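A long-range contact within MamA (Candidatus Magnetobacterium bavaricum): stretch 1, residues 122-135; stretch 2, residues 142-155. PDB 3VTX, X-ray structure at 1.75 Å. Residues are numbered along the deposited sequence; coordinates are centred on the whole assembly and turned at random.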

# COMPACT_ATOMS: atom_id res chain seq x y z
N GLU A 122 0.11 -16.60 8.65
CA GLU A 122 0.95 -16.13 9.69
C GLU A 122 0.11 -15.21 10.59
O GLU A 122 0.32 -13.98 10.63
CB GLU A 122 2.18 -15.44 9.12
CG GLU A 122 3.17 -16.42 8.50
CD GLU A 122 3.98 -17.19 9.54
OE1 GLU A 122 4.01 -16.82 10.75
OE2 GLU A 122 4.55 -18.22 9.11
N HIS A 123 -0.82 -15.81 11.31
CA HIS A 123 -1.87 -14.99 11.98
C HIS A 123 -1.31 -14.16 13.10
O HIS A 123 -1.75 -13.01 13.29
CB HIS A 123 -2.97 -15.88 12.52
CG HIS A 123 -3.52 -16.82 11.53
ND1 HIS A 123 -4.13 -16.37 10.37
CD2 HIS A 123 -3.51 -18.18 11.46
CE1 HIS A 123 -4.50 -17.43 9.64
NE2 HIS A 123 -4.18 -18.53 10.29
N ASP A 124 -0.34 -14.68 13.89
CA ASP A 124 0.18 -13.85 14.94
C ASP A 124 1.01 -12.65 14.46
O ASP A 124 0.89 -11.56 15.00
CB ASP A 124 1.10 -14.65 15.85
CG ASP A 124 0.40 -15.76 16.59
OD1 ASP A 124 -0.76 -15.66 16.95
OD2 ASP A 124 1.07 -16.77 16.86
N LYS A 125 1.80 -12.84 13.45
CA LYS A 125 2.46 -11.70 12.80
C LYS A 125 1.51 -10.70 12.22
O LYS A 125 1.76 -9.51 12.24
CB LYS A 125 3.44 -12.17 11.75
CG LYS A 125 4.73 -12.87 12.41
CD LYS A 125 5.79 -13.10 11.46
CE LYS A 125 7.05 -13.63 12.27
NZ LYS A 125 7.93 -14.12 11.23
N ALA A 126 0.42 -11.21 11.65
CA ALA A 126 -0.59 -10.30 11.17
C ALA A 126 -1.23 -9.48 12.27
O ALA A 126 -1.36 -8.25 12.14
CB ALA A 126 -1.63 -11.09 10.39
N ILE A 127 -1.61 -10.14 13.37
CA ILE A 127 -2.22 -9.43 14.48
C ILE A 127 -1.24 -8.33 14.97
O ILE A 127 -1.70 -7.22 15.30
CB ILE A 127 -2.69 -10.38 15.55
CG1 ILE A 127 -3.84 -11.23 15.02
CG2 ILE A 127 -3.07 -9.56 16.86
CD1 ILE A 127 -4.09 -12.58 15.81
N GLU A 128 0.04 -8.65 15.10
CA GLU A 128 1.02 -7.64 15.58
C GLU A 128 0.98 -6.39 14.67
O GLU A 128 0.88 -5.26 15.15
CB GLU A 128 2.41 -8.29 15.60
CG GLU A 128 3.60 -7.37 16.02
CD GLU A 128 4.93 -8.15 16.11
OE1 GLU A 128 5.20 -9.13 15.34
OE2 GLU A 128 5.71 -7.74 16.95
N ALA A 129 0.96 -6.61 13.35
CA ALA A 129 0.97 -5.49 12.38
C ALA A 129 -0.36 -4.73 12.45
O ALA A 129 -0.44 -3.50 12.38
CB ALA A 129 1.16 -6.05 10.92
N TYR A 130 -1.47 -5.46 12.55
CA TYR A 130 -2.75 -4.75 12.69
C TYR A 130 -2.89 -3.91 13.99
O TYR A 130 -3.55 -2.85 13.97
CB TYR A 130 -3.94 -5.71 12.64
CG TYR A 130 -4.07 -6.57 11.39
CD1 TYR A 130 -3.86 -6.04 10.14
CD2 TYR A 130 -4.49 -7.92 11.48
CE1 TYR A 130 -4.08 -6.82 8.98
CE2 TYR A 130 -4.68 -8.73 10.32
CZ TYR A 130 -4.41 -8.17 9.09
OH TYR A 130 -4.72 -8.89 7.95
N GLU A 131 -2.36 -4.45 15.09
CA GLU A 131 -2.35 -3.78 16.38
C GLU A 131 -1.57 -2.47 16.22
O GLU A 131 -2.03 -1.41 16.70
CB GLU A 131 -1.74 -4.69 17.44
CG GLU A 131 -2.74 -5.74 17.90
CD GLU A 131 -2.21 -6.69 18.91
OE1 GLU A 131 -0.97 -6.85 19.01
OE2 GLU A 131 -3.06 -7.29 19.63
N LYS A 132 -0.47 -2.54 15.49
CA LYS A 132 0.35 -1.33 15.27
C LYS A 132 -0.44 -0.38 14.46
O LYS A 132 -0.40 0.80 14.73
CB LYS A 132 1.66 -1.65 14.58
CG LYS A 132 2.66 -0.57 14.55
CD LYS A 132 3.29 -0.27 15.93
CE LYS A 132 4.23 0.97 15.79
NZ LYS A 132 4.57 1.58 17.13
N THR A 133 -1.19 -0.86 13.42
CA THR A 133 -2.04 -0.03 12.61
C THR A 133 -3.05 0.72 13.44
O THR A 133 -3.24 1.91 13.25
CB THR A 133 -2.80 -0.83 11.49
OG1 THR A 133 -1.83 -1.53 10.66
CG2 THR A 133 -3.70 0.04 10.65
N ILE A 134 -3.70 0.03 14.34
CA ILE A 134 -4.70 0.63 15.19
C ILE A 134 -4.04 1.61 16.22
O ILE A 134 -4.67 2.59 16.60
CB ILE A 134 -5.48 -0.44 15.96
CG1 ILE A 134 -6.42 -1.10 14.92
CG2 ILE A 134 -6.25 0.19 17.15
CD1 ILE A 134 -7.09 -2.40 15.48
N SER A 135 -2.83 1.34 16.65
CA SER A 135 -2.13 2.27 17.58
C SER A 135 -1.91 3.61 16.91
O SER A 135 -1.90 4.68 17.59
CB SER A 135 -0.85 1.66 18.13
OG SER A 135 0.17 1.58 17.14
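Stretch 2 142-155: RAYQSIGLAYEGKG

Stretch 2 enters already helical and runs back along helix 123-135 almost antiparallel, with a signed crossing angle of -163° and axes 9.2 Å apart at closest approach. The register reads His 123 against Ala 150, Ile 127 against Ile 147 and Tyr 130 against Ala 143, their CA atoms 5.1 to 5.8 Å apart.

Much of the contact sets large against small. Ala 143, Ser 146, Ala 150 and Gly 153 form a low strip, and the large side chains His 123, Ile 127, Tyr 130 and Ile 134 settle onto it. Ile 134 CG1 lies 3.6 Å from Ala 143 CB, Ile 127 CG1 3.5 Å from Ala 150 CB, and Ser 146 CB sits over one face of the Tyr 130 ring, 3.7 Å from its centroid. At Gly 153 there is no room for a side chain: its CA packs over a face of the His 123 ring, and an ideal CB would clash, 2.4 Å from His 123 CE1.

Stretch 2 answers with Ile 147, whose CG1 reaches 3.3 Å from Tyr 130 CB and whose CD1 meets Ile 134 CD1 at 3.5 Å. Tyr 144 and Tyr 151 start away but swing their rings back, offering faces to Ile 134 CD1 and Ile 127 CD1. Just before Gly 155, whose positive phi marks a Schellman motif, Lys 154 NZ makes a salt bridge to Asp 124 OD1 at 2.6 Å.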

# COMPACT_ATOMS: atom_id res chain seq x y z
N ARG A 142 -11.57 -1.29 9.56
CA ARG A 142 -11.23 -2.56 8.97
C ARG A 142 -10.09 -3.26 9.69
O ARG A 142 -10.03 -4.46 9.66
CB ARG A 142 -10.91 -2.44 7.47
CG ARG A 142 -11.14 -3.80 6.79
CD ARG A 142 -10.96 -3.71 5.31
NE ARG A 142 -11.30 -4.90 4.58
CZ ARG A 142 -10.47 -5.84 4.14
NH1 ARG A 142 -10.91 -6.88 3.46
NH2 ARG A 142 -9.20 -5.78 4.43
N ALA A 143 -9.18 -2.55 10.35
CA ALA A 143 -8.14 -3.19 11.09
C ALA A 143 -8.69 -4.06 12.20
O ALA A 143 -8.14 -5.15 12.49
CB ALA A 143 -7.13 -2.18 11.59
N TYR A 144 -9.70 -3.56 12.87
CA TYR A 144 -10.39 -4.44 13.91
C TYR A 144 -11.03 -5.66 13.28
O TYR A 144 -10.88 -6.79 13.78
CB TYR A 144 -11.48 -3.68 14.62
CG TYR A 144 -10.91 -2.48 15.36
CD1 TYR A 144 -10.56 -2.58 16.68
CD2 TYR A 144 -10.76 -1.26 14.73
CE1 TYR A 144 -9.99 -1.45 17.34
CE2 TYR A 144 -10.26 -0.15 15.40
CZ TYR A 144 -9.88 -0.25 16.66
OH TYR A 144 -9.39 0.88 17.30
N GLN A 145 -11.66 -5.50 12.09
CA GLN A 145 -12.23 -6.64 11.40
C GLN A 145 -11.12 -7.65 11.04
O GLN A 145 -11.29 -8.84 11.21
CB GLN A 145 -13.00 -6.19 10.15
CG GLN A 145 -14.17 -5.30 10.39
CD GLN A 145 -14.71 -4.77 9.06
OE1 GLN A 145 -15.17 -5.59 8.22
NE2 GLN A 145 -14.49 -3.48 8.74
N SER A 146 -10.04 -7.13 10.50
CA SER A 146 -8.89 -7.96 10.05
C SER A 146 -8.28 -8.72 11.23
O SER A 146 -7.92 -9.93 11.08
CB SER A 146 -7.84 -7.13 9.32
OG SER A 146 -8.37 -6.64 8.11
N ILE A 147 -8.18 -8.07 12.41
CA ILE A 147 -7.78 -8.78 13.62
C ILE A 147 -8.72 -9.93 13.93
O ILE A 147 -8.28 -11.05 14.18
CB ILE A 147 -7.55 -7.89 14.85
CG1 ILE A 147 -6.38 -6.94 14.55
CG2 ILE A 147 -7.37 -8.79 16.11
CD1 ILE A 147 -6.28 -5.82 15.63
N GLY A 148 -9.99 -9.67 13.84
CA GLY A 148 -11.02 -10.71 14.06
C GLY A 148 -10.79 -11.90 13.14
O GLY A 148 -10.85 -13.08 13.57
N LEU A 149 -10.49 -11.60 11.86
CA LEU A 149 -10.33 -12.70 10.88
C LEU A 149 -9.08 -13.53 11.24
O LEU A 149 -9.06 -14.77 11.12
CB LEU A 149 -10.24 -12.17 9.50
CG LEU A 149 -10.01 -13.21 8.35
CD1 LEU A 149 -11.29 -14.06 8.25
CD2 LEU A 149 -9.73 -12.54 7.02
N ALA A 150 -8.02 -12.85 11.63
CA ALA A 150 -6.77 -13.55 12.05
C ALA A 150 -7.01 -14.45 13.23
O ALA A 150 -6.49 -15.59 13.25
CB ALA A 150 -5.62 -12.57 12.31
N TYR A 151 -7.77 -14.00 14.22
CA TYR A 151 -8.14 -14.87 15.34
C TYR A 151 -8.98 -16.06 14.91
O TYR A 151 -8.75 -17.15 15.40
CB TYR A 151 -8.85 -14.09 16.47
CG TYR A 151 -7.87 -13.43 17.35
CD1 TYR A 151 -7.02 -14.17 18.18
CD2 TYR A 151 -7.83 -12.03 17.46
CE1 TYR A 151 -6.11 -13.51 18.98
CE2 TYR A 151 -6.92 -11.37 18.27
CZ TYR A 151 -6.09 -12.12 19.06
OH TYR A 151 -5.13 -11.50 19.83
N GLU A 152 -9.94 -15.87 13.99
CA GLU A 152 -10.65 -17.01 13.42
C GLU A 152 -9.66 -17.98 12.75
O GLU A 152 -9.83 -19.21 12.85
CB GLU A 152 -11.76 -16.53 12.47
CG GLU A 152 -12.14 -17.57 11.41
CD GLU A 152 -13.18 -18.64 11.83
OE1 GLU A 152 -13.41 -18.71 13.04
OE2 GLU A 152 -13.72 -19.39 10.87
N GLY A 153 -8.64 -17.44 12.08
CA GLY A 153 -7.62 -18.24 11.42
C GLY A 153 -6.87 -19.13 12.41
O GLY A 153 -6.50 -20.26 12.08
N LYS A 154 -6.70 -18.62 13.61
CA LYS A 154 -6.06 -19.39 14.73
C LYS A 154 -6.97 -20.35 15.44
O LYS A 154 -6.57 -21.03 16.41
CB LYS A 154 -5.59 -18.36 15.81
CG LYS A 154 -4.51 -17.56 15.37
CD LYS A 154 -4.08 -16.45 16.36
CE LYS A 154 -3.67 -16.95 17.78
NZ LYS A 154 -2.35 -17.45 17.83
N GLY A 155 -8.23 -20.32 15.11
CA GLY A 155 -9.23 -21.13 15.74
C GLY A 155 -9.70 -20.59 17.06
O GLY A 155 -10.20 -21.37 17.86
O HOH W 1 -6.80 -10.67 8.61
O HOH W 2 -5.03 -8.73 19.76